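PDB 5XS9: TetR family transcriptional regulator, which probably represses transcription of biotin-related genes as a dimeric DNA-binding regulator of the TetR family. Local coordinates for the interface of chains A and B. Coordinates in Å, arbitrary orientation; residue numbers count along the deposited sequence, not the author numbering. Chains: chain A/B, TetR family transcriptional regulator.

The interface of chains A and B. Residues chain A 132, 135, 181, 185; chain B 139, 176-177, 180.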
loop_
_atom_site.group_PDB
_atom_site.type_symbol
_atom_site.label_atom_id
_atom_site.label_comp_id
_atom_site.label_asym_id
_atom_site.label_seq_id
_atom_site.Cartn_x
_atom_site.Cartn_y
_atom_site.Cartn_z
ATOM N N ALA A 132 -16.560 -3.280 -2.673
ATOM C CA ALA A 132 -16.703 -2.254 -1.631
ATOM C C ALA A 132 -15.818 -2.552 -0.454
ATOM O O ALA A 132 -15.076 -1.672 -0.008
ATOM C CB ALA A 132 -18.136 -2.100 -1.195
ATOM N N THR A 135 -12.176 -2.176 -1.344
ATOM C CA THR A 135 -11.888 -0.767 -1.457
ATOM C C THR A 135 -11.439 -0.188 -0.082
ATOM O O THR A 135 -10.406 0.511 0.023
ATOM C CB THR A 135 -13.081 -0.009 -2.027
ATOM O OG1 THR A 135 -13.321 -0.398 -3.439
ATOM C CG2 THR A 135 -12.791 1.503 -1.981
ATOM N N LEU A 181 -14.923 7.156 2.898
ATOM C CA LEU A 181 -15.421 5.888 2.407
ATOM C C LEU A 181 -16.818 5.552 2.894
ATOM O O LEU A 181 -17.625 5.060 2.153
ATOM C CB LEU A 181 -14.463 4.765 2.806
ATOM C CG LEU A 181 -13.165 4.766 2.026
ATOM C CD1 LEU A 181 -12.228 3.829 2.745
ATOM C CD2 LEU A 181 -13.462 4.317 0.600
ATOM N N LEU A 185 -20.145 4.896 0.718
ATOM C CA LEU A 185 -20.980 3.743 0.837
ATOM C C LEU A 185 -22.422 4.144 1.046
ATOM O O LEU A 185 -23.317 3.556 0.425
ATOM C CB LEU A 185 -20.511 2.820 1.945
ATOM C CG LEU A 185 -19.212 2.072 1.764
ATOM C CD1 LEU A 185 -18.626 1.489 3.015
ATOM C CD2 LEU A 185 -19.316 0.956 0.698
ATOM N N TYR B 139 -5.674 4.724 -1.575
ATOM C CA TYR B 139 -6.531 3.739 -2.211
ATOM C C TYR B 139 -5.899 3.298 -3.562
ATOM O O TYR B 139 -5.793 2.085 -3.858
ATOM C CB TYR B 139 -7.953 4.282 -2.447
ATOM C CG TYR B 139 -8.696 3.478 -3.499
ATOM C CD1 TYR B 139 -8.820 3.953 -4.814
ATOM C CD2 TYR B 139 -9.100 2.188 -3.244
ATOM C CE1 TYR B 139 -9.422 3.213 -5.803
ATOM C CE2 TYR B 139 -9.699 1.434 -4.230
ATOM C CZ TYR B 139 -9.897 1.947 -5.483
ATOM O OH TYR B 139 -10.495 1.160 -6.425
ATOM N N PHE B 176 -14.921 1.402 -9.545
ATOM C CA PHE B 176 -15.895 1.281 -8.463
ATOM C C PHE B 176 -15.382 1.892 -7.145
ATOM O O PHE B 176 -16.119 2.617 -6.452
ATOM C CB PHE B 176 -16.266 -0.213 -8.222
ATOM C CG PHE B 176 -17.325 -0.384 -7.187
ATOM C CD1 PHE B 176 -18.677 -0.206 -7.524
ATOM C CD2 PHE B 176 -16.991 -0.552 -5.843
ATOM C CE1 PHE B 176 -19.639 -0.228 -6.542
ATOM C CE2 PHE B 176 -17.965 -0.601 -4.873
ATOM C CZ PHE B 176 -19.288 -0.473 -5.207
ATOM N N GLY B 177 -14.154 1.524 -6.753
ATOM C CA GLY B 177 -13.671 1.986 -5.476
ATOM C C GLY B 177 -13.434 3.479 -5.507
ATOM O O GLY B 177 -13.683 4.206 -4.549
ATOM N N LEU B 180 -16.640 5.306 -4.954
ATOM C CA LEU B 180 -16.996 5.449 -3.538
ATOM C C LEU B 180 -16.370 6.659 -2.973
ATOM O O LEU B 180 -17.036 7.431 -2.300
ATOM C CB LEU B 180 -16.538 4.273 -2.642
ATOM C CG LEU B 180 -17.295 2.987 -2.782
ATOM C CD1 LEU B 180 -16.663 1.843 -2.019
ATOM C CD2 LEU B 180 -18.724 3.145 -2.329
HETATM O O HOH W 1 -11.694 -1.671 -5.294
#
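The ring of B:Tyr139 meets A:Thr135 with the rim of one face: the threonine methyl CG2 sits above the ring plane but displaced outward past the CD2–CE2 bond, 3.8 Å from CE2. The CA of B:Gly177, from the tyrosine's own chain, lies on the same side of the plane but outside the rim, beyond CZ, so methyl and glycine share that side. At the CE2–CZ edge, in the plane of the ring, stands water 1, a long 3.3 Å from the hydroxyl OH of B:Tyr139. The same water is 2.8 Å from OG1 of A:Thr135, so it links the two side-chain hydroxyls in a lopsided bridge held mainly by the threonine, with an angle of about 93° at its oxygen. The other flat group, B:Phe176, uses its rim: CE2 comes within 3.7 Å of the backbone N of A:Ala132, and the alanine CB lies near the same ring carbon.

A:Thr135 is the wedge of this patch. With OG1 beside the backbone N (chi1 -67°) and CG2 anti to it, the hydroxyl points towards the water while the methyl enters the groove formed by B:Tyr139, B:Gly177 and B:Leu180. The glycine, with no side chain in the way, lets the threonine approach the helix backbone closely: the CA of B:Gly177 is 3.2 Å from OG1 and 3.6 Å from CG2 of A:Thr135.

The helices involved, 129-155 and 170-186 of chain A against 129-153 and 170-186 of chain B, form the four-helix bundle through which TetR-family regulators typically dimerise; the two-fold axis repeats the patch with the chains exchanged. B:Leu180 reaches out between A:Thr135 and A:Leu185, its CG anti to the carbonyl carbon (chi1 -73°), and A:Leu181 flanks it more loosely. CD1 of B:Leu180 touches both CD2 of A:Leu185 and, at 3.9 Å, the methyl CG2 of A:Thr135, while CD2 of B:Leu180 turns to A:Leu185 and meets its CD2 at 3.8 Å.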